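Aldehyde dehydrogenase (PDB 4H7N) probably oxidises aldehydes to carboxylic acids with NAD+ as the electron acceptor. Local coordinates at residues G335-L340 with W344-T349; G315-H320 with G367-V372; P149-G154 with P180-V185; G51-L56 with L101-L106; A394-G399 with K406-L411. All blocks are in the same frame, centred on the assembly; numbering follows the deposited sequence.

Interaction 1: G335-L340 with W344-T349; sequences GKVEEL and WWCRPT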
# COMPACT_ATOMS: atom_id res chain seq x y z
N GLY A 335 32.04 21.48 14.66
CA GLY A 335 32.91 20.59 13.90
C GLY A 335 33.67 19.54 14.66
O GLY A 335 34.52 18.89 14.08
N LYS A 336 33.32 19.30 15.92
CA LYS A 336 33.98 18.29 16.74
C LYS A 336 32.99 17.40 17.48
O LYS A 336 32.24 17.89 18.32
CB LYS A 336 34.81 18.96 17.82
CG LYS A 336 35.90 19.86 17.31
CD LYS A 336 36.61 20.52 18.50
CE LYS A 336 36.74 22.02 18.32
NZ LYS A 336 37.70 22.37 17.24
N VAL A 337 33.04 16.09 17.23
CA VAL A 337 32.35 15.14 18.09
C VAL A 337 33.21 14.84 19.31
O VAL A 337 34.28 14.28 19.18
CB VAL A 337 32.03 13.86 17.34
CG1 VAL A 337 31.39 12.84 18.28
CG2 VAL A 337 31.09 14.19 16.15
N GLU A 338 32.76 15.25 20.49
CA GLU A 338 33.60 15.13 21.70
C GLU A 338 32.86 14.48 22.84
O GLU A 338 31.60 14.53 22.91
CB GLU A 338 34.13 16.49 22.12
CG GLU A 338 33.10 17.59 22.05
CD GLU A 338 33.64 18.95 22.48
OE1 GLU A 338 34.79 18.98 22.96
OE2 GLU A 338 32.92 19.96 22.37
N GLU A 339 33.62 13.84 23.70
CA GLU A 339 33.14 13.24 24.93
C GLU A 339 33.15 14.28 26.05
O GLU A 339 34.12 14.99 26.26
CB GLU A 339 33.96 11.97 25.29
CG GLU A 339 33.57 11.30 26.62
CD GLU A 339 34.38 11.78 27.84
OE1 GLU A 339 35.61 11.58 27.85
OE2 GLU A 339 33.82 12.35 28.80
N LEU A 340 32.01 14.42 26.73
CA LEU A 340 31.90 15.30 27.88
C LEU A 340 30.99 14.63 28.91
O LEU A 340 29.83 14.22 28.60
CB LEU A 340 31.33 16.65 27.49
CG LEU A 340 32.08 17.48 26.43
CD1 LEU A 340 31.13 18.53 25.91
CD2 LEU A 340 33.35 18.11 27.02
N TRP A 344 28.53 11.68 24.34
CA TRP A 344 29.03 12.23 23.08
C TRP A 344 28.18 13.44 22.69
O TRP A 344 26.95 13.41 22.78
CB TRP A 344 28.94 11.20 21.94
CG TRP A 344 29.94 10.08 22.01
CD1 TRP A 344 29.66 8.76 22.21
CD2 TRP A 344 31.36 10.18 21.86
NE1 TRP A 344 30.82 8.03 22.21
CE2 TRP A 344 31.88 8.87 22.00
CE3 TRP A 344 32.25 11.25 21.63
CZ2 TRP A 344 33.25 8.59 21.91
CZ3 TRP A 344 33.60 10.99 21.55
CH2 TRP A 344 34.10 9.66 21.69
N TRP A 345 28.86 14.44 22.16
CA TRP A 345 28.28 15.73 21.82
C TRP A 345 28.87 16.29 20.53
O TRP A 345 30.01 15.98 20.16
CB TRP A 345 28.55 16.74 22.94
CG TRP A 345 28.15 16.27 24.28
CD1 TRP A 345 28.85 15.45 25.11
CD2 TRP A 345 26.96 16.62 24.98
NE1 TRP A 345 28.17 15.24 26.28
CE2 TRP A 345 27.00 15.95 26.23
CE3 TRP A 345 25.86 17.43 24.69
CZ2 TRP A 345 26.00 16.07 27.17
CZ3 TRP A 345 24.87 17.56 25.64
CH2 TRP A 345 24.95 16.87 26.86
N CYS A 346 28.06 17.07 19.84
CA CYS A 346 28.50 17.87 18.69
C CYS A 346 27.71 19.16 18.69
O CYS A 346 26.47 19.16 18.80
CB CYS A 346 28.24 17.14 17.37
SG CYS A 346 29.05 17.97 15.94
N ARG A 347 28.42 20.25 18.51
CA ARG A 347 27.76 21.54 18.41
C ARG A 347 27.28 21.79 16.99
O ARG A 347 27.80 21.20 16.03
CB ARG A 347 28.69 22.68 18.82
CG ARG A 347 29.04 22.71 20.28
CD ARG A 347 30.01 23.85 20.58
NE ARG A 347 29.92 24.16 22.00
CZ ARG A 347 30.60 23.57 22.97
NH1 ARG A 347 31.50 22.62 22.70
NH2 ARG A 347 30.39 23.93 24.23
N PRO A 348 26.30 22.67 16.84
CA PRO A 348 25.90 23.17 15.52
C PRO A 348 27.11 23.55 14.68
O PRO A 348 27.99 24.26 15.14
CB PRO A 348 25.06 24.40 15.87
CG PRO A 348 24.46 24.06 17.20
CD PRO A 348 25.57 23.36 17.93
N THR A 349 27.18 22.99 13.49
CA THR A 349 28.36 23.06 12.67
C THR A 349 28.01 23.60 11.30
O THR A 349 27.20 22.99 10.60
CB THR A 349 28.95 21.66 12.53
OG1 THR A 349 29.30 21.18 13.84
CG2 THR A 349 30.14 21.62 11.65
O HOH W 1 31.33 20.45 18.26
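Glu338 and Trp345 face each other as an antiparallel hydrogen-bonded pair: Glu338 N donates to Trp345 O at 2.9 Å, and Trp345 N returns a bond to Glu338 O. Further along, Gly335 N reaches Thr349 OG1 at 2.9 Å, and this hydroxyl in turn donates to Arg347 O. A water bridges the segments beside this, donating to Lys336 O and accepting from Arg347 N. The indole of Trp345 adds a side-chain bond, NE1 to Leu340 O at 3.0 Å, with the carbonyl oxygen 18° out of the ring plane.

One salt bridge joins the two segments. Glu338 CG lies between the backbone N and the carbonyl carbon (chi1 43°), and the chain extended beyond it carries OE2 to Arg347 NH1, 3.0 Å away at the guanidinium edge, the two planes turned 64° apart.

Apolar packing divides between the two faces. Leu340 CD1 lies over the five-membered ring of Trp345, a CH-pi contact, while on the face bearing Trp344, Glu339 CB sits 4.2 Å from the centroid of its six-membered ring and Val337 CG1 touches CE3. With an alanine in place of Trp345, Leu340 O is likely to be left without its indole donor and the Leu340 side chain without the ring it packs on. Helix 311-326 packs on Val337 and Trp344. The paired strands 338-340 and 343-345 form a two-stranded antiparallel beta hairpin.

Interaction 2: G315-H320 with G367-V372; sequences GIINDH and GPIMPV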
# COMPACT_ATOMS: atom_id res chain seq x y z
N GLY A 315 29.79 8.02 15.91
CA GLY A 315 30.82 7.57 14.99
C GLY A 315 30.54 8.01 13.57
O GLY A 315 31.44 8.43 12.88
N ILE A 316 29.29 7.89 13.11
CA ILE A 316 28.94 8.30 11.76
C ILE A 316 29.14 9.81 11.54
O ILE A 316 29.70 10.24 10.52
CB ILE A 316 27.47 7.95 11.45
CG1 ILE A 316 27.33 6.41 11.29
CG2 ILE A 316 27.00 8.70 10.22
CD1 ILE A 316 25.88 5.91 11.25
N ILE A 317 28.64 10.61 12.49
CA ILE A 317 28.77 12.08 12.38
C ILE A 317 30.27 12.45 12.33
O ILE A 317 30.70 13.25 11.50
CB ILE A 317 28.09 12.79 13.54
CG1 ILE A 317 26.60 12.53 13.53
CG2 ILE A 317 28.36 14.31 13.50
CD1 ILE A 317 25.89 12.88 14.82
N ASN A 318 31.05 11.85 13.21
CA ASN A 318 32.49 12.10 13.24
C ASN A 318 33.15 11.77 11.88
O ASN A 318 33.92 12.55 11.32
CB ASN A 318 33.13 11.32 14.38
CG ASN A 318 34.61 11.62 14.51
OD1 ASN A 318 35.01 12.76 14.80
ND2 ASN A 318 35.42 10.64 14.22
N ASP A 319 32.73 10.66 11.31
CA ASP A 319 33.24 10.23 10.02
C ASP A 319 32.85 11.19 8.89
O ASP A 319 33.67 11.49 8.03
CB ASP A 319 32.73 8.82 9.76
CG ASP A 319 33.11 8.32 8.42
OD1 ASP A 319 34.33 8.18 8.22
OD2 ASP A 319 32.22 8.06 7.56
N HIS A 320 31.64 11.75 8.93
CA HIS A 320 31.19 12.70 7.91
C HIS A 320 31.99 13.98 7.97
O HIS A 320 32.34 14.56 6.94
CB HIS A 320 29.66 12.98 8.04
CG HIS A 320 28.82 11.85 7.53
ND1 HIS A 320 27.52 12.01 7.09
CD2 HIS A 320 29.13 10.54 7.33
CE1 HIS A 320 27.07 10.84 6.65
NE2 HIS A 320 28.02 9.94 6.80
N GLY A 367 22.89 14.44 12.30
CA GLY A 367 23.66 15.29 13.22
C GLY A 367 23.40 16.76 12.95
O GLY A 367 22.65 17.12 12.03
N PRO A 368 24.03 17.65 13.75
CA PRO A 368 23.66 19.07 13.66
C PRO A 368 24.57 19.81 12.67
O PRO A 368 25.18 20.84 13.00
CB PRO A 368 23.88 19.55 15.09
CG PRO A 368 25.07 18.78 15.55
CD PRO A 368 24.96 17.42 14.86
N ILE A 369 24.65 19.29 11.46
CA ILE A 369 25.62 19.77 10.48
C ILE A 369 24.92 20.54 9.36
O ILE A 369 23.90 20.11 8.87
CB ILE A 369 26.35 18.61 9.82
CG1 ILE A 369 26.87 17.65 10.87
CG2 ILE A 369 27.52 19.13 8.99
CD1 ILE A 369 27.68 18.29 11.99
N MSE A 370 25.51 21.67 8.97
CA MSE A 370 24.92 22.56 8.00
C MSE A 370 25.97 22.80 6.95
O MSE A 370 26.77 23.74 7.09
CB MSE A 370 24.52 23.85 8.70
CG MSE A 370 23.28 23.66 9.56
SE MSE A 370 22.92 25.19 10.74
CE MSE A 370 24.32 24.93 12.08
N PRO A 371 26.04 21.94 5.94
CA PRO A 371 26.90 22.21 4.78
C PRO A 371 26.18 23.12 3.80
O PRO A 371 25.06 22.81 3.36
CB PRO A 371 27.11 20.80 4.17
CG PRO A 371 25.93 19.99 4.62
CD PRO A 371 25.26 20.70 5.77
N VAL A 372 26.83 24.21 3.42
CA VAL A 372 26.22 25.23 2.58
C VAL A 372 26.93 25.40 1.25
O VAL A 372 28.09 25.69 1.25
CB VAL A 372 26.22 26.59 3.32
CG1 VAL A 372 25.42 27.62 2.56
CG2 VAL A 372 25.61 26.39 4.70
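Ile317, on the inner side of helix 311-326, packs on Gly367 and Ile369 where the chain enters strand 369-375, a parallel member of the mixed seven-stranded sheet; the contact is thus helix-on-sheet packing of an alpha/beta domain. Along 315-320 the helix is regular, with Asp319 N bonded to Gly315 O and His320 N to Ile316 O.

Ile317 carries the contact with both of its branches. CG1 stands anti to the carbonyl carbon (chi1 -64°) and the chain runs on nearly extended, which sends CD1 out to the backbone of Gly367, while CG2, anti to the backbone N, serves Ile369. Glycine suits the loop before the strand: a beta carbon on residue 367 would point at the helix and fall only 2.8 Å from Ile317 CD1. Beyond Gly367, Pro368 forms the centre of an inverse gamma turn, closed by a weak bond from Ile369 N to Gly367 O, and after this turn the Ile369 side chain points toward the helix.

One turn later, His320 also has its beta carbon directed at the strand, but its ring engages Thr365 instead, through a hydrogen bond between ND1 and the Thr365 hydroxyl. Val337 covers Ile317 from the neighbouring loop, and Met351 of strand 349-352 lies against Ile369, so the isoleucines are enclosed within the protein. No hydrogen bond joins the two segments. The closest approach is Ile317 CD1 to Gly367 CA at 3.7 Å, and Ile317 CG2 meets Ile369 CD1 at 4.3 Å.

Interaction 3: P149-G154 with P180-V185; sequences PALLAG and PELRDV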
# COMPACT_ATOMS: atom_id res chain seq x y z
N PRO A 149 -3.54 5.71 15.68
CA PRO A 149 -4.63 5.48 14.72
C PRO A 149 -4.93 4.00 14.52
O PRO A 149 -6.09 3.62 14.37
CB PRO A 149 -4.12 6.15 13.42
CG PRO A 149 -2.64 6.42 13.61
CD PRO A 149 -2.44 6.50 15.11
N ALA A 150 -3.92 3.14 14.56
CA ALA A 150 -4.21 1.72 14.44
C ALA A 150 -5.13 1.23 15.58
O ALA A 150 -6.06 0.46 15.33
CB ALA A 150 -2.93 0.94 14.43
N LEU A 151 -4.89 1.69 16.82
CA LEU A 151 -5.74 1.29 17.91
C LEU A 151 -7.17 1.76 17.69
O LEU A 151 -8.09 1.01 17.94
CB LEU A 151 -5.26 1.81 19.27
CG LEU A 151 -4.01 1.08 19.78
CD1 LEU A 151 -3.38 1.88 20.91
CD2 LEU A 151 -4.33 -0.30 20.29
N LEU A 152 -7.35 2.99 17.25
CA LEU A 152 -8.68 3.53 17.05
C LEU A 152 -9.42 2.84 15.93
O LEU A 152 -10.66 2.78 15.93
CB LEU A 152 -8.60 5.04 16.84
CG LEU A 152 -8.29 5.78 18.16
CD1 LEU A 152 -7.80 7.21 17.96
CD2 LEU A 152 -9.49 5.79 19.09
N ALA A 153 -8.67 2.32 14.97
CA ALA A 153 -9.23 1.55 13.88
C ALA A 153 -9.81 0.24 14.37
O ALA A 153 -10.61 -0.38 13.66
CB ALA A 153 -8.18 1.25 12.82
N GLY A 154 -9.43 -0.18 15.57
CA GLY A 154 -9.84 -1.46 16.07
C GLY A 154 -8.79 -2.56 16.02
O GLY A 154 -9.09 -3.68 16.31
N PRO A 180 -8.64 -1.15 31.66
CA PRO A 180 -8.71 -2.60 31.43
C PRO A 180 -9.02 -2.97 29.97
O PRO A 180 -8.50 -3.97 29.48
CB PRO A 180 -9.79 -3.06 32.41
CG PRO A 180 -10.60 -1.82 32.69
CD PRO A 180 -9.63 -0.68 32.65
N GLU A 181 -9.74 -2.14 29.24
CA GLU A 181 -10.04 -2.49 27.85
C GLU A 181 -8.85 -2.33 26.87
O GLU A 181 -8.90 -2.84 25.78
CB GLU A 181 -11.23 -1.67 27.37
CG GLU A 181 -12.49 -1.92 28.21
CD GLU A 181 -13.26 -3.18 27.82
OE1 GLU A 181 -12.75 -4.05 27.04
OE2 GLU A 181 -14.43 -3.30 28.29
N LEU A 182 -7.78 -1.67 27.26
CA LEU A 182 -6.67 -1.41 26.36
C LEU A 182 -5.48 -2.28 26.65
O LEU A 182 -4.64 -2.52 25.78
CB LEU A 182 -6.27 0.03 26.48
CG LEU A 182 -5.33 0.68 25.48
CD1 LEU A 182 -5.89 0.63 24.07
CD2 LEU A 182 -5.13 2.12 25.91
N ARG A 183 -5.39 -2.77 27.89
CA ARG A 183 -4.14 -3.28 28.38
C ARG A 183 -3.83 -4.64 27.80
O ARG A 183 -2.70 -5.06 27.83
CB ARG A 183 -4.14 -3.36 29.93
CG ARG A 183 -5.22 -4.26 30.52
CD ARG A 183 -4.99 -4.58 32.00
NE ARG A 183 -3.67 -5.19 32.21
CZ ARG A 183 -3.16 -5.55 33.38
NH1 ARG A 183 -3.87 -5.40 34.51
NH2 ARG A 183 -1.95 -6.08 33.42
N ASP A 184 -4.80 -5.34 27.25
CA ASP A 184 -4.47 -6.57 26.53
C ASP A 184 -4.41 -6.42 25.00
O ASP A 184 -4.07 -7.38 24.32
CB ASP A 184 -5.43 -7.66 26.92
CG ASP A 184 -5.31 -8.01 28.40
OD1 ASP A 184 -4.19 -8.23 28.90
OD2 ASP A 184 -6.35 -8.05 29.04
N VAL A 185 -4.62 -5.22 24.48
CA VAL A 185 -4.45 -4.99 23.04
C VAL A 185 -3.34 -4.05 22.62
O VAL A 185 -3.06 -3.96 21.41
CB VAL A 185 -5.76 -4.54 22.32
CG1 VAL A 185 -6.81 -5.63 22.42
CG2 VAL A 185 -6.27 -3.20 22.81
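Leu151 holds CG anti to its carbonyl carbon (chi1 -73°), and its CD2 methyl is directed from helix 147-153 at the loop 180-185. Leu182 answers with the other choice: its CG is anti to the backbone N (chi1 -168°), a turn that carries CD1 closer to the helix than its beta carbon alone would suggest. The two leucines cross at about a right angle, and their methyls meet with CD2 of Leu151 at 4.2 Å from CD1 of Leu182.

The same CD2 serves a second partner. Val185, whose beta carbon points at the helix, offers CG2 at 4.3 Å from Leu151 CD2, and its carbonyl oxygen lies 4.0 Å from that methyl. A single methyl of Leu151 therefore meets two residues of the loop. These are brought to the same side by a tight backbone turn, in which Val185 N is bonded to Leu182 O at 3.0 Å.

The helix that carries Leu151 ends in a Schellman motif at Gly154, whose phi is positive and whose N is bonded back to Leu151 O.

Trp44 of helix 27-46 packs on both Leu182 and Val185, while Val157 of strand 156-161 packs on Leu151, so the contact joins a helix to the loop that leads into strand 186-188 of the mixed eight-stranded sheet. With no hydrogen bond or charge pair across it, this buried junction rests on apolar dispersion contacts and shape.

Interaction 4: G51-L56 with L101-L106; sequences GRITTL and LAPELL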
# COMPACT_ATOMS: atom_id res chain seq x y z
N GLY A 51 -16.45 3.66 22.01
CA GLY A 51 -15.88 2.98 23.16
C GLY A 51 -14.33 3.04 23.16
O GLY A 51 -13.74 3.21 24.22
N ARG A 52 -13.70 2.91 21.99
CA ARG A 52 -12.24 2.92 21.91
C ARG A 52 -11.70 4.29 22.24
O ARG A 52 -10.68 4.39 22.93
CB ARG A 52 -11.67 2.41 20.56
CG ARG A 52 -11.96 0.94 20.37
CD ARG A 52 -11.32 0.33 19.15
NE ARG A 52 -11.79 0.88 17.86
CZ ARG A 52 -12.80 0.42 17.14
NH1 ARG A 52 -13.50 -0.62 17.53
NH2 ARG A 52 -13.07 1.00 15.97
N ILE A 53 -12.39 5.33 21.77
CA ILE A 53 -12.10 6.73 22.12
C ILE A 53 -12.18 6.92 23.62
O ILE A 53 -11.27 7.47 24.21
CB ILE A 53 -13.03 7.73 21.38
CG1 ILE A 53 -12.72 7.70 19.88
CG2 ILE A 53 -12.82 9.17 21.87
CD1 ILE A 53 -13.76 8.40 19.01
N THR A 54 -13.25 6.46 24.25
CA THR A 54 -13.34 6.63 25.71
C THR A 54 -12.11 6.05 26.41
O THR A 54 -11.52 6.67 27.27
CB THR A 54 -14.64 6.01 26.23
OG1 THR A 54 -15.72 6.73 25.65
CG2 THR A 54 -14.76 6.07 27.79
N THR A 55 -11.73 4.85 26.00
CA THR A 55 -10.61 4.14 26.56
C THR A 55 -9.30 4.89 26.36
O THR A 55 -8.54 5.02 27.28
CB THR A 55 -10.53 2.75 25.89
OG1 THR A 55 -11.72 2.03 26.19
CG2 THR A 55 -9.41 1.96 26.40
N LEU A 56 -9.04 5.38 25.15
CA LEU A 56 -7.82 6.12 24.88
C LEU A 56 -7.78 7.38 25.73
O LEU A 56 -6.72 7.75 26.27
CB LEU A 56 -7.70 6.48 23.37
CG LEU A 56 -6.92 5.49 22.50
CD1 LEU A 56 -5.48 5.36 22.93
CD2 LEU A 56 -7.48 4.10 22.51
N LEU A 101 -10.92 12.38 14.68
CA LEU A 101 -11.09 12.05 13.26
C LEU A 101 -11.72 10.71 13.06
O LEU A 101 -12.39 10.50 12.07
CB LEU A 101 -9.78 12.06 12.50
CG LEU A 101 -9.07 13.39 12.38
CD1 LEU A 101 -7.71 13.18 11.70
CD2 LEU A 101 -9.92 14.42 11.64
N ALA A 102 -11.48 9.79 13.98
CA ALA A 102 -11.81 8.39 13.74
C ALA A 102 -13.30 8.07 13.43
O ALA A 102 -13.53 7.26 12.53
CB ALA A 102 -11.31 7.50 14.85
N PRO A 103 -14.27 8.68 14.15
CA PRO A 103 -15.68 8.27 13.90
C PRO A 103 -16.09 8.47 12.45
O PRO A 103 -16.73 7.63 11.85
CB PRO A 103 -16.49 9.15 14.87
CG PRO A 103 -15.51 9.36 16.00
CD PRO A 103 -14.19 9.59 15.31
N GLU A 104 -15.68 9.59 11.88
CA GLU A 104 -16.06 9.90 10.52
C GLU A 104 -15.38 8.95 9.56
O GLU A 104 -15.97 8.52 8.58
CB GLU A 104 -15.69 11.31 10.20
CG GLU A 104 -15.93 11.74 8.78
CD GLU A 104 -14.67 12.35 8.20
OE1 GLU A 104 -13.63 12.37 8.92
OE2 GLU A 104 -14.72 12.80 7.03
N LEU A 105 -14.14 8.58 9.86
CA LEU A 105 -13.40 7.68 8.97
C LEU A 105 -13.92 6.25 9.04
O LEU A 105 -13.70 5.50 8.09
CB LEU A 105 -11.88 7.71 9.30
CG LEU A 105 -11.25 9.10 9.08
CD1 LEU A 105 -9.80 9.14 9.53
CD2 LEU A 105 -11.35 9.55 7.62
N LEU A 106 -14.56 5.85 10.14
CA LEU A 106 -14.98 4.47 10.30
C LEU A 106 -16.47 4.23 10.01
O LEU A 106 -16.95 3.11 10.11
CB LEU A 106 -14.69 4.00 11.69
CG LEU A 106 -13.21 3.97 12.09
CD1 LEU A 106 -13.16 3.57 13.52
CD2 LEU A 106 -12.44 2.97 11.27
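Ile53 of helix 48-64 meets Pro103 of helix 82-106 in a helix-helix contact whose nearest alpha carbons, those of Ile53 and Ala102, are 8.5 Å apart. The second helix is kinked here, for the backbone N atoms of Pro103 and Glu104 have no bond to the turn before. Proline lacks the N-H that such a bond would need.

The apolar part is small and centred on one methyl. Ile53 holds CG1 anti to its carbonyl carbon (chi1 -67°), with the chain almost extended beyond it, and thereby delivers CD1 to two ring atoms of the proline: Ile53 CD1 is 3.6 Å from Pro103 CG and 3.9 Å from Pro103 CD. The two side chains cross at about a right angle. Cys99, one turn earlier on helix 82-106, also touches Ile53, and Val49 packs on Ala102 and Leu106, which extends the interface along both helices.

The polar part is supplied by Arg52, although its bonds lie outside the two segments. Its chain bends at chi3 (-64°), and the guanidinium is gripped by the carbonyl oxygens of two other helix ends: NE donates to Leu152 O and NH1 to Trp44 O. These bonds probably fix the rotation of the group, and they also satisfy donors of a buried charge. NH1 is further bonded to a glycerol, probably from the crystallisation liquor.

Toward the second helix the guanidinium presents its edge, where the Leu106 methyl meets it: Leu106 CD1 lies near the guanidinium plane, 3.6 Å from Arg52 NH2.

Interaction 5: A394-G399 with K406-L411; sequences AAVFAG and KVARQL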
# COMPACT_ATOMS: atom_id res chain seq x y z
N ALA A 394 11.72 18.71 1.78
CA ALA A 394 12.59 19.79 1.35
C ALA A 394 12.02 21.15 1.75
O ALA A 394 10.88 21.26 2.18
CB ALA A 394 12.80 19.76 -0.17
N ALA A 395 12.81 22.18 1.59
CA ALA A 395 12.36 23.55 1.84
C ALA A 395 12.84 24.48 0.73
O ALA A 395 13.97 24.33 0.24
CB ALA A 395 12.86 24.02 3.18
N VAL A 396 12.01 25.47 0.37
CA VAL A 396 12.40 26.49 -0.58
C VAL A 396 12.00 27.84 -0.03
O VAL A 396 10.85 28.01 0.39
CB VAL A 396 11.67 26.31 -1.94
CG1 VAL A 396 12.15 27.34 -2.94
CG2 VAL A 396 11.93 24.89 -2.50
N PHE A 397 12.92 28.80 -0.11
CA PHE A 397 12.73 30.15 0.36
C PHE A 397 12.88 31.11 -0.79
O PHE A 397 13.85 31.05 -1.57
CB PHE A 397 13.75 30.54 1.43
CG PHE A 397 13.65 29.76 2.69
CD1 PHE A 397 14.22 28.51 2.78
CD2 PHE A 397 13.00 30.29 3.80
CE1 PHE A 397 14.12 27.77 3.93
CE2 PHE A 397 12.92 29.57 4.98
CZ PHE A 397 13.50 28.31 5.03
N ALA A 398 11.92 32.00 -0.89
CA ALA A 398 12.01 33.08 -1.83
C ALA A 398 11.23 34.31 -1.35
O ALA A 398 10.61 34.32 -0.27
CB ALA A 398 11.51 32.62 -3.20
N GLY A 399 11.26 35.32 -2.21
CA GLY A 399 10.62 36.60 -1.97
C GLY A 399 9.13 36.51 -2.07
O GLY A 399 8.46 37.42 -1.66
N LYS A 406 7.21 27.48 -7.67
CA LYS A 406 7.74 27.07 -9.00
C LYS A 406 8.91 26.10 -8.86
O LYS A 406 9.03 25.18 -9.63
CB LYS A 406 8.23 28.26 -9.84
CG LYS A 406 7.31 28.66 -10.96
CD LYS A 406 6.13 29.48 -10.44
CE LYS A 406 5.37 30.22 -11.56
NZ LYS A 406 4.45 31.24 -10.99
N VAL A 407 9.77 26.35 -7.90
CA VAL A 407 10.92 25.52 -7.68
C VAL A 407 10.54 24.27 -6.95
O VAL A 407 10.99 23.14 -7.29
CB VAL A 407 11.98 26.30 -6.89
CG1 VAL A 407 13.11 25.39 -6.42
CG2 VAL A 407 12.51 27.45 -7.76
N ALA A 408 9.71 24.44 -5.92
CA ALA A 408 9.24 23.32 -5.12
C ALA A 408 8.55 22.22 -5.93
O ALA A 408 8.77 21.03 -5.68
CB ALA A 408 8.31 23.81 -4.04
N ARG A 409 7.73 22.61 -6.90
CA ARG A 409 7.07 21.64 -7.75
C ARG A 409 8.05 20.79 -8.57
O ARG A 409 7.65 19.76 -9.07
CB ARG A 409 6.07 22.33 -8.69
CG ARG A 409 4.88 22.91 -7.93
CD ARG A 409 3.90 23.63 -8.87
NE ARG A 409 2.97 24.46 -8.11
CZ ARG A 409 2.85 25.79 -8.21
NH1 ARG A 409 3.61 26.52 -9.06
NH2 ARG A 409 1.93 26.41 -7.46
N GLN A 410 9.32 21.18 -8.67
CA GLN A 410 10.33 20.39 -9.39
C GLN A 410 11.04 19.38 -8.55
O GLN A 410 11.85 18.60 -9.06
CB GLN A 410 11.36 21.31 -10.02
CG GLN A 410 10.72 22.20 -11.05
CD GLN A 410 11.70 23.15 -11.68
OE1 GLN A 410 12.69 22.73 -12.28
NE2 GLN A 410 11.45 24.43 -11.54
N LEU A 411 10.75 19.37 -7.24
CA LEU A 411 11.54 18.55 -6.37
C LEU A 411 10.88 17.19 -6.12
O LEU A 411 9.68 17.12 -5.92
CB LEU A 411 11.73 19.28 -5.03
CG LEU A 411 12.41 20.65 -5.13
CD1 LEU A 411 12.56 21.22 -3.71
CD2 LEU A 411 13.79 20.49 -5.76
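Val396 of strand 393-397 is wedged against three residues of segment 406-411, and most of the packing gathers round its two methyls. With CG1 anti to the backbone N (chi1 -177°), Val396 CG1 meets Val407 CB at 4.1 Å, while Val396 CG2 is turned to the other neighbours, lying 3.9 Å from Leu411 CD1 and 4.1 Å from Ala408 CB. Phe459 of the second subunit also packs on Ala408. Leu411 CD1 is shared: it also reaches Ala394 CB at 3.8 Å, so one methyl spans two residues that point to the same side of the strand. A type I turn from Ala408 to Leu411, closed by the bond of Leu411 N to Ala408 O, folds the chain back after the helix and places the leucine against the strand.

The other side of segment 406-411 is looser and exposed to solvent. Lys406 leads its amine away from the strand, and Arg409 packs on Gln121 of the second subunit. Gln410 folds over its own segment, NE2 donating to Lys406 O at 3.2 Å from above the carbonyl plane.

Replacing Val396 with a glycine would probably open a gap between the strand and Val407, Ala408 and Leu411, leaving the Leu411 methyl with less to rest on.

Strand 393-397, helix 401-408 and strand 415-418 form a beta-alpha-beta unit, in which Ile416 also packs on Val396 and Ala408. No hydrogen bond joins the two segments, so the helix and the turn after it are held to this part of the sheet by buried aliphatic contacts, which depend on close fit more than on direction.

Overall arrangement
From the N terminus, interaction 4 comes first, closing the largely helical stretch between helices 48-64 and 82-106. Interaction 3 follows in series, joining helix 147-153 to the loop before strand 186-188. The two touch through Arg52 and the end of helix 147-153. On the opposite side of the chain's centre, interaction 2 closes the loop from helix 311-326 to strand 369-375, and the hairpin of interaction 1 falls within that span; Thr349 links them through backbone bonds to Pro368 and Met370. Interaction 5 follows as a short closure within a beta-alpha-beta unit. It reaches the same seven-stranded sheet as interaction 2, their centres lying about 24 Å apart. None of the loops cross.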